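Local coordinates for protein putative acetylornithine deacetylase (Sulfolobus tokodaii, PDB 3VPB) that probably joins glutamate to the C-terminal glutamate of the carrier protein LysW, using ATP and magnesium, in arginine biosynthesis, at residues Leu136-Arg141 against Glu151-Met156. Residues are numbered along the deposited sequence; the frame is centred on the assembly and turned at random.
Sequences LVSLIR and EHRELM. With ADP (adenosine-5'-diphosphate), chain L.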
loop_
_atom_site.group_PDB
_atom_site.type_symbol
_atom_site.label_atom_id
_atom_site.label_comp_id
_atom_site.label_asym_id
_atom_site.label_seq_id
_atom_site.Cartn_x
_atom_site.Cartn_y
_atom_site.Cartn_z
ATOM N N LEU B 136 10.127 11.729 -0.237
ATOM C CA LEU B 136 11.023 10.636 -0.685
ATOM C C LEU B 136 12.223 11.070 -1.539
ATOM O O LEU B 136 12.831 10.220 -2.224
ATOM C CB LEU B 136 10.251 9.555 -1.459
ATOM C CG LEU B 136 8.948 9.071 -0.859
ATOM C CD1 LEU B 136 8.297 8.015 -1.780
ATOM C CD2 LEU B 136 9.255 8.491 0.503
ATOM N N VAL B 137 12.577 12.354 -1.501
ATOM C CA VAL B 137 13.802 12.822 -2.179
ATOM C C VAL B 137 14.936 12.505 -1.209
ATOM O O VAL B 137 15.011 13.076 -0.116
ATOM C CB VAL B 137 13.775 14.328 -2.498
ATOM C CG1 VAL B 137 15.111 14.795 -3.141
ATOM C CG2 VAL B 137 12.587 14.670 -3.429
ATOM N N SER B 138 15.809 11.597 -1.602
ATOM C CA SER B 138 16.749 11.008 -0.651
ATOM C C SER B 138 18.171 11.317 -1.058
ATOM O O SER B 138 18.530 11.181 -2.231
ATOM C CB SER B 138 16.581 9.510 -0.625
ATOM O OG SER B 138 15.317 9.167 -0.136
ATOM N N LEU B 139 18.956 11.742 -0.076
ATOM C CA LEU B 139 20.387 11.976 -0.246
ATOM C C LEU B 139 21.090 10.658 0.079
ATOM O O LEU B 139 20.908 10.105 1.194
ATOM C CB LEU B 139 20.843 13.156 0.665
ATOM C CG LEU B 139 22.287 13.698 0.576
ATOM C CD1 LEU B 139 22.680 14.024 -0.865
ATOM C CD2 LEU B 139 22.540 14.907 1.495
ATOM N N ILE B 140 21.842 10.123 -0.883
ATOM C CA ILE B 140 22.521 8.837 -0.722
ATOM C C ILE B 140 24.035 9.017 -0.788
ATOM O O ILE B 140 24.604 9.399 -1.822
ATOM C CB ILE B 140 22.035 7.776 -1.714
ATOM C CG1 ILE B 140 20.503 7.585 -1.553
ATOM C CG2 ILE B 140 22.764 6.426 -1.478
ATOM C CD1 ILE B 140 19.892 6.692 -2.542
ATOM N N ARG B 141 24.673 8.741 0.332
ATOM C CA ARG B 141 26.080 9.135 0.490
ATOM C C ARG B 141 27.011 7.947 0.632
ATOM O O ARG B 141 28.221 8.111 0.600
ATOM C CB ARG B 141 26.214 10.117 1.646
ATOM C CG ARG B 141 25.490 11.426 1.344
ATOM C CD ARG B 141 25.118 12.122 2.574
ATOM N NE ARG B 141 24.131 11.400 3.384
ATOM C CZ ARG B 141 23.733 11.839 4.571
ATOM N NH1 ARG B 141 24.245 12.980 5.049
ATOM N NH2 ARG B 141 22.845 11.152 5.280
ATOM N N GLU B 151 15.421 -0.839 -0.238
ATOM C CA GLU B 151 14.471 -1.709 0.446
ATOM C C GLU B 151 13.165 -0.990 0.764
ATOM O O GLU B 151 12.080 -1.557 0.606
ATOM C CB GLU B 151 15.072 -2.244 1.763
ATOM C CG GLU B 151 16.111 -3.342 1.606
ATOM C CD GLU B 151 16.519 -3.988 2.940
ATOM O OE1 GLU B 151 17.187 -5.044 2.906
ATOM O OE2 GLU B 151 16.171 -3.443 4.004
ATOM N N HIS B 152 13.287 0.238 1.264
ATOM C CA HIS B 152 12.130 1.054 1.571
ATOM C C HIS B 152 11.267 1.351 0.345
ATOM O O HIS B 152 10.037 1.249 0.449
ATOM C CB HIS B 152 12.537 2.341 2.281
ATOM C CG HIS B 152 12.853 2.145 3.739
ATOM N ND1 HIS B 152 14.013 1.541 4.180
ATOM C CD2 HIS B 152 12.156 2.474 4.852
ATOM C CE1 HIS B 152 14.012 1.501 5.504
ATOM N NE2 HIS B 152 12.894 2.052 5.935
ATOM N N ARG B 153 11.890 1.689 -0.799
ATOM C CA ARG B 153 11.093 1.972 -2.003
ATOM C C ARG B 153 10.305 0.734 -2.462
ATOM O O ARG B 153 9.208 0.854 -3.026
ATOM C CB ARG B 153 11.949 2.495 -3.165
ATOM C CG ARG B 153 12.709 3.794 -2.906
ATOM C CD ARG B 153 11.844 5.054 -2.954
ATOM N NE ARG B 153 12.675 6.191 -2.526
ATOM C CZ ARG B 153 13.478 6.895 -3.316
ATOM N NH1 ARG B 153 13.541 6.635 -4.612
ATOM N NH2 ARG B 153 14.220 7.870 -2.794
ATOM N N GLU B 154 10.866 -0.453 -2.235
ATOM C CA GLU B 154 10.242 -1.689 -2.715
ATOM C C GLU B 154 8.901 -1.976 -2.071
ATOM O O GLU B 154 8.121 -2.792 -2.588
ATOM C CB GLU B 154 11.180 -2.893 -2.514
ATOM C CG GLU B 154 12.328 -2.916 -3.488
ATOM C CD GLU B 154 11.859 -3.072 -4.916
ATOM O OE1 GLU B 154 11.418 -4.189 -5.262
ATOM O OE2 GLU B 154 11.922 -2.081 -5.687
ATOM N N LEU B 155 8.639 -1.323 -0.942
ATOM C CA LEU B 155 7.412 -1.546 -0.181
ATOM C C LEU B 155 6.368 -0.437 -0.388
ATOM O O LEU B 155 5.372 -0.366 0.331
ATOM C CB LEU B 155 7.745 -1.729 1.305
ATOM C CG LEU B 155 8.199 -3.110 1.803
ATOM C CD1 LEU B 155 9.292 -3.720 0.970
ATOM C CD2 LEU B 155 8.617 -3.101 3.278
ATOM N N MET B 156 6.586 0.424 -1.380
ATOM C CA MET B 156 5.602 1.465 -1.709
ATOM C C MET B 156 4.421 0.847 -2.449
ATOM O O MET B 156 4.584 -0.127 -3.186
ATOM C CB MET B 156 6.237 2.572 -2.550
ATOM C CG MET B 156 7.371 3.353 -1.828
ATOM S SD MET B 156 6.849 4.337 -0.401
ATOM C CE MET B 156 7.204 3.251 0.984
HETATM P PB ADP L . 9.681 17.929 -5.272
HETATM O O1B ADP L . 8.767 17.803 -6.433
HETATM O O2B ADP L . 9.902 19.338 -4.747
HETATM O O3B ADP L . 9.454 16.950 -4.156
HETATM P PA ADP L . 12.427 18.260 -6.166
HETATM O O1A ADP L . 13.156 17.418 -7.208
HETATM O O2A ADP L . 12.093 19.720 -6.378
HETATM O O3A ADP L . 11.103 17.411 -5.831
HETATM O "O5'" ADP L . 13.298 18.123 -4.823
HETATM C "C5'" ADP L . 12.983 18.793 -3.602
HETATM C "C4'" ADP L . 14.224 19.472 -3.055
HETATM O "O4'" ADP L . 15.276 18.506 -2.960
HETATM C "C3'" ADP L . 14.734 20.540 -4.028
HETATM O "O3'" ADP L . 14.148 21.816 -3.742
HETATM C "C2'" ADP L . 16.220 20.547 -3.764
HETATM O "O2'" ADP L . 16.519 21.335 -2.603
HETATM C "C1'" ADP L . 16.492 19.107 -3.418
HETATM N N9 ADP L . 16.957 18.365 -4.605
HETATM C C8 ADP L . 16.231 17.556 -5.418
HETATM N N7 ADP L . 17.041 17.031 -6.348
HETATM C C5 ADP L . 18.286 17.498 -6.127
HETATM C C6 ADP L . 19.602 17.360 -6.761
HETATM N N6 ADP L . 19.750 16.552 -7.828
HETATM N N1 ADP L . 20.669 17.993 -6.188
HETATM C C2 ADP L . 20.545 18.781 -5.113
HETATM N N3 ADP L . 19.345 18.975 -4.509
HETATM C C4 ADP L . 18.222 18.370 -4.984
#
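Ser138 OG meets the guanidinium group of Arg153 at its edge, almost in its plane, and takes a hydrogen bond from NH2 (NH2 to OG 3.2 Å). The bond is bent, with an N-H...O angle of 141°. Leu136 O stands oblique to the same group, 2.8 Å from Arg153 NH2 but at an angle too poor for a hydrogen bond. Arg153 gets there by a bend in its chain (chi2 -76°), after which CD and NE run from helix 143-153 to strand 138-140, outermost of its sheet within this chain. Beside it Leu136 and Met156 lie alongside each other, pointing opposite ways, with Leu136 CD1 4.2 Å from Met156 SD. Arg153 NH1 forms a salt bridge with Asp126 on the adjoining strand, while NE is hydrogen-bonded to His152 NE2, and Ser138 OG to Thr148 OG1, both of the second subunit. On the ATP-grasp domain's nucleotide side, Val137 turns away from the helix and sets CG1 3.7 Å from ADP O4'. The buried guanidinium thus has partners for all three nitrogens, and Asp126 probably offsets its charge; the polar network ties helix, strand and subunit interface together on the face of the strand turned away from the nucleotide.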